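Local atomic coordinates of N-acetyltransferase domain-containing protein (Pyrococcus horikoshii, PDB entry 1WWZ), a protein that binds acetyl-coenzyme A and, as a member of the GNAT family, probably transfers its acetyl group to an acceptor that is not known. Residues A[130-133]-A[134-138]; A[27-30]-A[31-34]; A[92-95]-A[96-99]. All blocks are in the same frame, centred on the assembly; numbering follows the deposited sequence.

Interaction 1: residues A[130-133]-A[134-138]; sequences YGAM and NLYEK. With ACO (acetyl coenzyme *a), chain C.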
loop_
_atom_site.group_PDB
_atom_site.type_symbol
_atom_site.label_atom_id
_atom_site.label_comp_id
_atom_site.label_asym_id
_atom_site.label_seq_id
_atom_site.Cartn_x
_atom_site.Cartn_y
_atom_site.Cartn_z
ATOM N N TYR A 130 7.926 -14.941 -14.592
ATOM C CA TYR A 130 8.978 -14.340 -13.777
ATOM C C TYR A 130 8.639 -12.931 -13.296
ATOM O O TYR A 130 9.106 -12.501 -12.240
ATOM C CB TYR A 130 10.300 -14.332 -14.560
ATOM C CG TYR A 130 10.182 -13.695 -15.924
ATOM C CD1 TYR A 130 10.245 -12.309 -16.078
ATOM C CD2 TYR A 130 9.953 -14.474 -17.057
ATOM C CE1 TYR A 130 10.077 -11.718 -17.326
ATOM C CE2 TYR A 130 9.782 -13.893 -18.306
ATOM C CZ TYR A 130 9.843 -12.517 -18.433
ATOM O OH TYR A 130 9.660 -11.939 -19.663
ATOM N N GLY A 131 7.825 -12.220 -14.069
ATOM C CA GLY A 131 7.442 -10.869 -13.701
ATOM C C GLY A 131 6.606 -10.828 -12.438
ATOM O O GLY A 131 6.884 -10.058 -11.517
ATOM N N ALA A 132 5.575 -11.663 -12.392
ATOM C CA ALA A 132 4.707 -11.716 -11.223
ATOM C C ALA A 132 5.490 -12.232 -10.019
ATOM O O ALA A 132 5.366 -11.702 -8.915
ATOM C CB ALA A 132 3.506 -12.620 -11.501
ATOM N N MET A 133 6.301 -13.264 -10.228
ATOM C CA MET A 133 7.077 -13.814 -9.127
ATOM C C MET A 133 8.058 -12.790 -8.566
ATOM O O MET A 133 8.312 -12.768 -7.362
ATOM C CB MET A 133 7.811 -15.084 -9.567
ATOM C CG MET A 133 6.873 -16.249 -9.863
ATOM S SD MET A 133 7.735 -17.810 -10.133
ATOM C CE MET A 133 8.432 -17.514 -11.716
ATOM N N ASN A 134 8.609 -11.940 -9.432
ATOM C CA ASN A 134 9.537 -10.907 -8.970
ATOM C C ASN A 134 8.785 -9.946 -8.056
ATOM O O ASN A 134 9.267 -9.585 -6.983
ATOM C CB ASN A 134 10.135 -10.131 -10.151
ATOM C CG ASN A 134 11.015 -8.967 -9.700
ATOM O OD1 ASN A 134 11.902 -9.131 -8.857
ATOM N ND2 ASN A 134 10.777 -7.791 -10.265
ATOM N N LEU A 135 7.593 -9.537 -8.483
ATOM C CA LEU A 135 6.780 -8.629 -7.685
ATOM C C LEU A 135 6.443 -9.263 -6.336
ATOM O O LEU A 135 6.588 -8.633 -5.289
ATOM C CB LEU A 135 5.489 -8.268 -8.432
ATOM C CG LEU A 135 4.493 -7.371 -7.683
ATOM C CD1 LEU A 135 5.203 -6.123 -7.156
ATOM C CD2 LEU A 135 3.351 -6.988 -8.615
ATOM N N TYR A 136 5.994 -10.513 -6.352
ATOM C CA TYR A 136 5.647 -11.182 -5.102
ATOM C C TYR A 136 6.825 -11.295 -4.127
ATOM O O TYR A 136 6.660 -11.090 -2.922
ATOM C CB TYR A 136 5.080 -12.581 -5.374
ATOM C CG TYR A 136 3.735 -12.585 -6.077
ATOM C CD1 TYR A 136 2.715 -11.714 -5.684
ATOM C CD2 TYR A 136 3.469 -13.488 -7.104
ATOM C CE1 TYR A 136 1.459 -11.747 -6.302
ATOM C CE2 TYR A 136 2.220 -13.531 -7.725
ATOM C CZ TYR A 136 1.221 -12.658 -7.317
ATOM O OH TYR A 136 -0.019 -12.708 -7.919
ATOM N N GLU A 137 8.007 -11.626 -4.639
ATOM C CA GLU A 137 9.178 -11.765 -3.776
ATOM C C GLU A 137 9.565 -10.430 -3.139
ATOM O O GLU A 137 10.036 -10.387 -2.002
ATOM C CB GLU A 137 10.363 -12.340 -4.563
ATOM C CG GLU A 137 10.089 -13.709 -5.166
ATOM C CD GLU A 137 11.339 -14.370 -5.720
ATOM O OE1 GLU A 137 12.110 -13.690 -6.428
ATOM O OE2 GLU A 137 11.545 -15.573 -5.452
ATOM N N LYS A 138 9.358 -9.344 -3.873
ATOM C CA LYS A 138 9.670 -8.013 -3.362
ATOM C C LYS A 138 8.784 -7.681 -2.171
ATOM O O LYS A 138 9.119 -6.826 -1.349
ATOM C CB LYS A 138 9.467 -6.974 -4.458
ATOM C CG LYS A 138 10.564 -7.000 -5.492
ATOM C CD LYS A 138 10.191 -6.202 -6.718
ATOM C CE LYS A 138 11.435 -5.888 -7.524
ATOM N NZ LYS A 138 11.339 -4.493 -8.034
HETATM N N1A ACO C . 9.498 -8.077 -15.138
HETATM C C2A ACO C . 10.170 -7.753 -14.032
HETATM N N3A ACO C . 9.641 -7.222 -12.890
HETATM C C4A ACO C . 8.253 -7.025 -12.971
HETATM C C5A ACO C . 7.489 -7.325 -14.082
HETATM C C6A ACO C . 8.176 -7.885 -15.235
HETATM N N6A ACO C . 7.529 -8.193 -16.365
HETATM N N7A ACO C . 6.156 -7.003 -13.850
HETATM C C8A ACO C . 6.147 -6.537 -12.631
HETATM N N9A ACO C . 7.396 -6.520 -12.017
HETATM C C1B ACO C . 7.768 -6.071 -10.687
HETATM C C2B ACO C . 8.651 -4.811 -10.660
HETATM O O2B ACO C . 9.431 -4.872 -9.448
HETATM C C3B ACO C . 7.604 -3.670 -10.758
HETATM O O3B ACO C . 8.201 -2.514 -10.137
HETATM P P3B ACO C . 9.047 -1.362 -10.876
HETATM O O7A ACO C . 10.234 -2.090 -11.429
HETATM O O8A ACO C . 9.410 -0.426 -9.823
HETATM O O9A ACO C . 8.163 -0.783 -11.911
HETATM C C4B ACO C . 6.467 -4.200 -9.924
HETATM O O4B ACO C . 6.673 -5.641 -9.921
HETATM C C5B ACO C . 5.086 -4.027 -10.518
HETATM O O5B ACO C . 4.835 -2.734 -11.039
HETATM P P1A ACO C . 3.355 -2.373 -11.493
HETATM O O1A ACO C . 3.451 -1.328 -12.510
HETATM O O2A ACO C . 2.545 -2.063 -10.249
HETATM O O3A ACO C . 2.959 -3.751 -12.291
HETATM P P2A ACO C . 1.618 -4.084 -12.985
HETATM O O4A ACO C . 2.006 -4.407 -14.372
HETATM O O5A ACO C . 0.701 -2.933 -12.763
HETATM O O6A ACO C . 1.042 -5.336 -12.263
HETATM C CBP ACO C . 0.826 -7.774 -12.769
HETATM C CCP ACO C . 1.707 -6.676 -12.222
HETATM C CDP ACO C . 1.605 -9.116 -12.558
HETATM C CEP ACO C . -0.528 -7.785 -12.025
HETATM C CAP ACO C . 0.583 -7.479 -14.299
HETATM O OAP ACO C . 1.832 -7.506 -14.984
HETATM C C9P ACO C . -0.349 -8.476 -15.036
HETATM O O9P ACO C . -1.553 -8.276 -15.131
HETATM N N8P ACO C . 0.245 -9.595 -15.562
HETATM C C7P ACO C . -0.484 -10.662 -16.291
HETATM C C6P ACO C . -1.363 -11.551 -15.389
HETATM C C5P ACO C . -0.566 -12.265 -14.325
HETATM O O5P ACO C . 0.504 -12.863 -14.609
HETATM N N4P ACO C . -1.018 -12.268 -13.080
HETATM C C3P ACO C . -0.554 -12.843 -11.813
HETATM C C2P ACO C . -1.011 -14.304 -11.856
HETATM S S1P ACO C . -0.495 -15.089 -10.233
HETATM C C ACO C . -1.812 -14.997 -9.458
HETATM O O ACO C . -2.970 -14.502 -9.845
HETATM C CH3 ACO C . -2.165 -15.484 -7.923
#
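The ring of Tyr136 lies back along its own helix toward Ala132, with its CE2 4.1 Å from CB of Ala132. This apolar contact follows from Tyr136 CG standing anti to its carbonyl carbon (chi1 -67°), which sends the ring toward the start of the helix. Backbone bonds between residues four apart hold the helical turns together: Asn134 N to Tyr130 O, Leu135 N to Gly131 O, Tyr136 N to Ala132 O and Glu137 N to Met133 O.

A third group of contacts reaches acetyl-CoA. Asn134 ND2 donates to the adenine N3A over 2.9 Å, and Lys138 NZ lies 2.4 Å from the ribose O2B, a hydrogen bond so short that its geometry is doubtful. Leu135 CD1 packs against the ribose O4B at 3.2 Å. With no side chain at Gly131, its CA comes within 3.4 Å of the adenine C6A. At the far end of the cofactor, Tyr136 OH lies 3.4 Å from the thioester S1P, which sits near the plane of the ring at its edge.

Helix 130-138 follows strand 120-126 and packs on the sheet: Ala132 and Met133 touch Val125, Tyr136 touches Leu123 and Phe91, and Met133 and Glu137 reach Met153 and Lys143.

Interaction 2: residues A[27-30]-A[31-34]; sequences GYEG and LEEY. With ACO (acetyl coenzyme *a), chain C.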
loop_
_atom_site.group_PDB
_atom_site.type_symbol
_atom_site.label_atom_id
_atom_site.label_comp_id
_atom_site.label_asym_id
_atom_site.label_seq_id
_atom_site.Cartn_x
_atom_site.Cartn_y
_atom_site.Cartn_z
ATOM N N GLY A 27 -4.659 -8.440 -20.020
ATOM C CA GLY A 27 -3.502 -8.741 -19.201
ATOM C C GLY A 27 -2.887 -10.108 -19.417
ATOM O O GLY A 27 -1.673 -10.258 -19.311
ATOM N N TYR A 28 -3.710 -11.111 -19.712
ATOM C CA TYR A 28 -3.194 -12.460 -19.925
ATOM C C TYR A 28 -2.799 -12.770 -21.361
ATOM O O TYR A 28 -2.464 -13.912 -21.682
ATOM C CB TYR A 28 -4.197 -13.510 -19.449
ATOM C CG TYR A 28 -4.040 -13.852 -17.984
ATOM C CD1 TYR A 28 -4.892 -13.307 -17.022
ATOM C CD2 TYR A 28 -3.013 -14.694 -17.558
ATOM C CE1 TYR A 28 -4.721 -13.592 -15.669
ATOM C CE2 TYR A 28 -2.833 -14.985 -16.210
ATOM C CZ TYR A 28 -3.690 -14.429 -15.272
ATOM O OH TYR A 28 -3.506 -14.704 -13.939
ATOM N N GLU A 29 -2.836 -11.759 -22.221
ATOM C CA GLU A 29 -2.463 -11.953 -23.614
ATOM C C GLU A 29 -0.989 -12.342 -23.648
ATOM O O GLU A 29 -0.131 -11.605 -23.154
ATOM C CB GLU A 29 -2.690 -10.670 -24.411
ATOM C CG GLU A 29 -2.578 -10.853 -25.920
ATOM C CD GLU A 29 -2.418 -9.537 -26.655
ATOM O OE1 GLU A 29 -1.468 -8.794 -26.324
ATOM O OE2 GLU A 29 -3.228 -9.250 -27.561
ATOM N N GLY A 30 -0.702 -13.508 -24.220
ATOM C CA GLY A 30 0.668 -13.981 -24.291
ATOM C C GLY A 30 0.944 -15.018 -23.220
ATOM O O GLY A 30 1.899 -15.791 -23.321
ATOM N N LEU A 31 0.102 -15.032 -22.189
ATOM C CA LEU A 31 0.233 -15.971 -21.081
ATOM C C LEU A 31 -0.971 -16.909 -21.024
ATOM O O LEU A 31 -1.375 -17.356 -19.948
ATOM C CB LEU A 31 0.368 -15.211 -19.754
ATOM C CG LEU A 31 1.731 -14.591 -19.443
ATOM C CD1 LEU A 31 1.606 -13.645 -18.270
ATOM C CD2 LEU A 31 2.736 -15.687 -19.135
ATOM N N GLU A 32 -1.528 -17.207 -22.195
ATOM C CA GLU A 32 -2.688 -18.087 -22.311
ATOM C C GLU A 32 -2.474 -19.451 -21.655
ATOM O O GLU A 32 -3.437 -20.129 -21.298
ATOM C CB GLU A 32 -3.054 -18.308 -23.786
ATOM C CG GLU A 32 -3.535 -17.073 -24.546
ATOM C CD GLU A 32 -2.419 -16.099 -24.887
ATOM O OE1 GLU A 32 -1.234 -16.486 -24.809
ATOM O OE2 GLU A 32 -2.734 -14.947 -25.253
ATOM N N GLU A 33 -1.215 -19.857 -21.515
ATOM C CA GLU A 33 -0.891 -21.137 -20.899
ATOM C C GLU A 33 -1.412 -21.162 -19.465
ATOM O O GLU A 33 -1.742 -22.223 -18.933
ATOM C CB GLU A 33 0.629 -21.369 -20.923
ATOM C CG GLU A 33 1.117 -22.525 -20.050
ATOM C CD GLU A 33 2.565 -22.922 -20.332
ATOM O OE1 GLU A 33 3.362 -22.044 -20.727
ATOM O OE2 GLU A 33 2.908 -24.107 -20.137
ATOM N N TYR A 34 -1.494 -19.985 -18.854
ATOM C CA TYR A 34 -1.967 -19.861 -17.480
ATOM C C TYR A 34 -3.330 -19.183 -17.416
ATOM O O TYR A 34 -4.159 -19.517 -16.569
ATOM C CB TYR A 34 -0.961 -19.057 -16.654
ATOM C CG TYR A 34 0.457 -19.567 -16.771
ATOM C CD1 TYR A 34 0.782 -20.872 -16.406
ATOM C CD2 TYR A 34 1.473 -18.745 -17.255
ATOM C CE1 TYR A 34 2.088 -21.349 -16.521
ATOM C CE2 TYR A 34 2.783 -19.209 -17.376
ATOM C CZ TYR A 34 3.083 -20.511 -17.006
ATOM O OH TYR A 34 4.376 -20.968 -17.108
HETATM N N1A ACO C . 9.498 -8.077 -15.138
HETATM C C2A ACO C . 10.170 -7.753 -14.032
HETATM N N3A ACO C . 9.641 -7.222 -12.890
HETATM C C4A ACO C . 8.253 -7.025 -12.971
HETATM C C5A ACO C . 7.489 -7.325 -14.082
HETATM C C6A ACO C . 8.176 -7.885 -15.235
HETATM N N6A ACO C . 7.529 -8.193 -16.365
HETATM N N7A ACO C . 6.156 -7.003 -13.850
HETATM C C8A ACO C . 6.147 -6.537 -12.631
HETATM N N9A ACO C . 7.396 -6.520 -12.017
HETATM C C1B ACO C . 7.768 -6.071 -10.687
HETATM C C2B ACO C . 8.651 -4.811 -10.660
HETATM O O2B ACO C . 9.431 -4.872 -9.448
HETATM C C3B ACO C . 7.604 -3.670 -10.758
HETATM O O3B ACO C . 8.201 -2.514 -10.137
HETATM P P3B ACO C . 9.047 -1.362 -10.876
HETATM O O7A ACO C . 10.234 -2.090 -11.429
HETATM O O8A ACO C . 9.410 -0.426 -9.823
HETATM O O9A ACO C . 8.163 -0.783 -11.911
HETATM C C4B ACO C . 6.467 -4.200 -9.924
HETATM O O4B ACO C . 6.673 -5.641 -9.921
HETATM C C5B ACO C . 5.086 -4.027 -10.518
HETATM O O5B ACO C . 4.835 -2.734 -11.039
HETATM P P1A ACO C . 3.355 -2.373 -11.493
HETATM O O1A ACO C . 3.451 -1.328 -12.510
HETATM O O2A ACO C . 2.545 -2.063 -10.249
HETATM O O3A ACO C . 2.959 -3.751 -12.291
HETATM P P2A ACO C . 1.618 -4.084 -12.985
HETATM O O4A ACO C . 2.006 -4.407 -14.372
HETATM O O5A ACO C . 0.701 -2.933 -12.763
HETATM O O6A ACO C . 1.042 -5.336 -12.263
HETATM C CBP ACO C . 0.826 -7.774 -12.769
HETATM C CCP ACO C . 1.707 -6.676 -12.222
HETATM C CDP ACO C . 1.605 -9.116 -12.558
HETATM C CEP ACO C . -0.528 -7.785 -12.025
HETATM C CAP ACO C . 0.583 -7.479 -14.299
HETATM O OAP ACO C . 1.832 -7.506 -14.984
HETATM C C9P ACO C . -0.349 -8.476 -15.036
HETATM O O9P ACO C . -1.553 -8.276 -15.131
HETATM N N8P ACO C . 0.245 -9.595 -15.562
HETATM C C7P ACO C . -0.484 -10.662 -16.291
HETATM C C6P ACO C . -1.363 -11.551 -15.389
HETATM C C5P ACO C . -0.566 -12.265 -14.325
HETATM O O5P ACO C . 0.504 -12.863 -14.609
HETATM N N4P ACO C . -1.018 -12.268 -13.080
HETATM C C3P ACO C . -0.554 -12.843 -11.813
HETATM C C2P ACO C . -1.011 -14.304 -11.856
HETATM S S1P ACO C . -0.495 -15.089 -10.233
HETATM C C ACO C . -1.812 -14.997 -9.458
HETATM O O ACO C . -2.970 -14.502 -9.845
HETATM C CH3 ACO C . -2.165 -15.484 -7.923
HETATM O O HOH W 1 1.148 -18.697 -22.797
#
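Tyr28 and Leu31 meet through CD2 of the tyrosine ring and CB of the leucine, 4.1 Å apart. The two side chains cross at a slant, and both look onto the pantetheine arm of acetyl-CoA. Over one face of the Tyr28 ring lies the cofactor's C6P, 3.7 Å above the plane and displaced toward the rim. Leu31 adds its CD1 branch, 3.9 Å from the pantetheine carbonyl oxygen O5P. The backbone contributes too, with Gly27 O 3.3 Å from C7P.

The next layer is the turn that sets these groups in place. Leu31 N donates to Tyr28 O over 2.8 Å, closing a type II beta turn in which Gly30 takes the positive-phi position. The N-H of Gly30 is taken by the carboxylate of Glu32: OE2 accepts it at 2.7 Å along a nearly straight line (177°), on its syn side though 34° out of the carboxylate plane. A bend at chi2 (74°) folds the Glu32 chain back over the turn to reach it. On the other peptide of Gly30, a water donates to the carbonyl O and accepts from Glu33 N, bridging turn and helix.

Farther out, Tyr28 OH is hydrogen-bonded to Glu90, which fixes the far end of the ring. Tyr34 OH bonds to the backbone of Lys128, whose NZ forms a salt bridge with Glu33 OE1, and the Tyr34 ring meets Trp150 edge-to-face.

The arrangement is a type II beta turn linking helix 14-27 to helix 32-35, with Leu31 at the N-cap position of the second helix, and it illustrates how a short link between the first helices of a GNAT fold can wall the pantetheine part of the cofactor pocket.

Interaction 3: residues A[92-95]-A[96-99]; sequences VVDK and KFQG. With ACO (acetyl coenzyme *a), chain C.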
loop_
_atom_site.group_PDB
_atom_site.type_symbol
_atom_site.label_atom_id
_atom_site.label_comp_id
_atom_site.label_asym_id
_atom_site.label_seq_id
_atom_site.Cartn_x
_atom_site.Cartn_y
_atom_site.Cartn_z
ATOM N N VAL A 92 -4.590 -9.167 -12.022
ATOM C CA VAL A 92 -4.247 -8.785 -13.382
ATOM C C VAL A 92 -4.549 -7.325 -13.685
ATOM O O VAL A 92 -5.513 -6.750 -13.179
ATOM C CB VAL A 92 -4.992 -9.693 -14.396
ATOM C CG1 VAL A 92 -6.496 -9.588 -14.181
ATOM C CG2 VAL A 92 -4.628 -9.314 -15.828
ATOM N N VAL A 93 -3.704 -6.733 -14.517
ATOM C CA VAL A 93 -3.861 -5.344 -14.909
ATOM C C VAL A 93 -3.855 -5.256 -16.431
ATOM O O VAL A 93 -3.084 -5.950 -17.089
ATOM C CB VAL A 93 -2.713 -4.485 -14.346
ATOM C CG1 VAL A 93 -2.787 -3.076 -14.913
ATOM C CG2 VAL A 93 -2.791 -4.452 -12.826
ATOM N N ASP A 94 -4.732 -4.420 -16.979
ATOM C CA ASP A 94 -4.811 -4.221 -18.423
ATOM C C ASP A 94 -3.403 -3.992 -18.962
ATOM O O ASP A 94 -2.634 -3.219 -18.395
ATOM C CB ASP A 94 -5.692 -3.012 -18.730
ATOM C CG ASP A 94 -5.822 -2.744 -20.216
ATOM O OD1 ASP A 94 -4.801 -2.426 -20.861
ATOM O OD2 ASP A 94 -6.947 -2.855 -20.737
ATOM N N LYS A 95 -3.067 -4.670 -20.054
ATOM C CA LYS A 95 -1.740 -4.553 -20.648
ATOM C C LYS A 95 -1.308 -3.103 -20.855
ATOM O O LYS A 95 -0.165 -2.741 -20.575
ATOM C CB LYS A 95 -1.702 -5.302 -21.985
ATOM C CG LYS A 95 -0.357 -5.270 -22.701
ATOM C CD LYS A 95 0.776 -5.820 -21.836
ATOM C CE LYS A 95 0.561 -7.280 -21.454
ATOM N NZ LYS A 95 0.497 -8.185 -22.638
ATOM N N LYS A 96 -2.229 -2.280 -21.342
ATOM C CA LYS A 96 -1.939 -0.874 -21.600
ATOM C C LYS A 96 -1.660 -0.077 -20.331
ATOM O O LYS A 96 -1.048 0.991 -20.384
ATOM C CB LYS A 96 -3.105 -0.232 -22.351
ATOM C CG LYS A 96 -3.401 -0.876 -23.695
ATOM C CD LYS A 96 -4.530 -0.159 -24.413
ATOM C CE LYS A 96 -4.792 -0.770 -25.781
ATOM N NZ LYS A 96 -5.821 -0.002 -26.540
ATOM N N PHE A 97 -2.102 -0.598 -19.191
ATOM C CA PHE A 97 -1.908 0.089 -17.919
ATOM C C PHE A 97 -0.844 -0.531 -17.026
ATOM O O PHE A 97 -0.644 -0.086 -15.901
ATOM C CB PHE A 97 -3.236 0.152 -17.168
ATOM C CG PHE A 97 -4.221 1.101 -17.776
ATOM C CD1 PHE A 97 -4.292 2.420 -17.343
ATOM C CD2 PHE A 97 -5.056 0.687 -18.806
ATOM C CE1 PHE A 97 -5.181 3.315 -17.928
ATOM C CE2 PHE A 97 -5.951 1.573 -19.402
ATOM C CZ PHE A 97 -6.013 2.890 -18.963
ATOM N N GLN A 98 -0.161 -1.554 -17.527
ATOM C CA GLN A 98 0.881 -2.218 -16.754
ATOM C C GLN A 98 2.145 -1.368 -16.667
ATOM O O GLN A 98 2.350 -0.456 -17.471
ATOM C CB GLN A 98 1.212 -3.580 -17.371
ATOM C CG GLN A 98 0.174 -4.661 -17.083
ATOM C CD GLN A 98 0.447 -5.947 -17.833
ATOM O OE1 GLN A 98 1.569 -6.189 -18.279
ATOM N NE2 GLN A 98 -0.573 -6.788 -17.966
ATOM N N GLY A 99 2.984 -1.672 -15.681
ATOM C CA GLY A 99 4.226 -0.942 -15.502
ATOM C C GLY A 99 4.063 0.477 -14.989
ATOM O O GLY A 99 5.005 1.270 -15.051
HETATM N N1A ACO C . 9.498 -8.077 -15.138
HETATM C C2A ACO C . 10.170 -7.753 -14.032
HETATM N N3A ACO C . 9.641 -7.222 -12.890
HETATM C C4A ACO C . 8.253 -7.025 -12.971
HETATM C C5A ACO C . 7.489 -7.325 -14.082
HETATM C C6A ACO C . 8.176 -7.885 -15.235
HETATM N N6A ACO C . 7.529 -8.193 -16.365
HETATM N N7A ACO C . 6.156 -7.003 -13.850
HETATM C C8A ACO C . 6.147 -6.537 -12.631
HETATM N N9A ACO C . 7.396 -6.520 -12.017
HETATM C C1B ACO C . 7.768 -6.071 -10.687
HETATM C C2B ACO C . 8.651 -4.811 -10.660
HETATM O O2B ACO C . 9.431 -4.872 -9.448
HETATM C C3B ACO C . 7.604 -3.670 -10.758
HETATM O O3B ACO C . 8.201 -2.514 -10.137
HETATM P P3B ACO C . 9.047 -1.362 -10.876
HETATM O O7A ACO C . 10.234 -2.090 -11.429
HETATM O O8A ACO C . 9.410 -0.426 -9.823
HETATM O O9A ACO C . 8.163 -0.783 -11.911
HETATM C C4B ACO C . 6.467 -4.200 -9.924
HETATM O O4B ACO C . 6.673 -5.641 -9.921
HETATM C C5B ACO C . 5.086 -4.027 -10.518
HETATM O O5B ACO C . 4.835 -2.734 -11.039
HETATM P P1A ACO C . 3.355 -2.373 -11.493
HETATM O O1A ACO C . 3.451 -1.328 -12.510
HETATM O O2A ACO C . 2.545 -2.063 -10.249
HETATM O O3A ACO C . 2.959 -3.751 -12.291
HETATM P P2A ACO C . 1.618 -4.084 -12.985
HETATM O O4A ACO C . 2.006 -4.407 -14.372
HETATM O O5A ACO C . 0.701 -2.933 -12.763
HETATM O O6A ACO C . 1.042 -5.336 -12.263
HETATM C CBP ACO C . 0.826 -7.774 -12.769
HETATM C CCP ACO C . 1.707 -6.676 -12.222
HETATM C CDP ACO C . 1.605 -9.116 -12.558
HETATM C CEP ACO C . -0.528 -7.785 -12.025
HETATM C CAP ACO C . 0.583 -7.479 -14.299
HETATM O OAP ACO C . 1.832 -7.506 -14.984
HETATM C C9P ACO C . -0.349 -8.476 -15.036
HETATM O O9P ACO C . -1.553 -8.276 -15.131
HETATM N N8P ACO C . 0.245 -9.595 -15.562
HETATM C C7P ACO C . -0.484 -10.662 -16.291
HETATM C C6P ACO C . -1.363 -11.551 -15.389
HETATM C C5P ACO C . -0.566 -12.265 -14.325
HETATM O O5P ACO C . 0.504 -12.863 -14.609
HETATM N N4P ACO C . -1.018 -12.268 -13.080
HETATM C C3P ACO C . -0.554 -12.843 -11.813
HETATM C C2P ACO C . -1.011 -14.304 -11.856
HETATM S S1P ACO C . -0.495 -15.089 -10.233
HETATM C C ACO C . -1.812 -14.997 -9.458
HETATM O O ACO C . -2.970 -14.502 -9.845
HETATM C CH3 ACO C . -2.165 -15.484 -7.923
#
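Gln98 and Val93 are joined by a side chain reaching back to the strand: the extended chain of Gln98 (chi2 173°) carries NE2 to Val93 O, 2.8 Å away and almost in the plane of its own amide, with an N-H...O angle of 172°. Lys95, bent at three successive torsions, curls across that amide and brings its CE to 3.5 Å from Gln98 OE1. CG1 of Val93 packs against Phe97 CB, 4.0 Å away.

Residues 92-99 form the exit of strand 83-93 into the pyrophosphate-binding loop of the GNAT fold, where the Q/R-x-x-G-x-G/A pattern of the family begins at Gln98. Val93 N donates to the pantetheine carbonyl O9P, and Gly99 N reaches the phosphate O4A at 3.2 Å, its positive phi (72°) suiting a glycine.

Asp94 meets the Phe97 ring at its edge, the carboxylate plane standing perpendicular to the ring. Alongside Lys96, the same carboxylate accepts the Lys96 N-H through OD1 at 2.6 Å, an Asx turn at the start of the short 3-10 segment. Phe97 N to Asp94 O and Gln98 N to Lys95 O continue that turn. Phe97 also packs on Val67 and Ile102, while Ser26 OG bonds to Lys95 N.

Overall arrangement
Along the chain the order is interaction 2, interaction 3, interaction 1, and all three line one acetyl-CoA molecule. Interactions 2 and 3 have centres about 12 Å apart and touch, with Gly27 packed against Val92 and Gln98, so that the link between helices 14-27 and 32-35 borders the exit of strand 83-93. Interaction 1, on helix 130-138, keeps its nearest atoms about 7 Å from either of the others, and its centre lies about 16 Å from that of interaction 2 and 15 Å from that of interaction 3. The cofactor bridges that separation. The pocket thus exemplifies a general principle: one extended ligand is enclosed by local elements drawn from distant parts of the sequence.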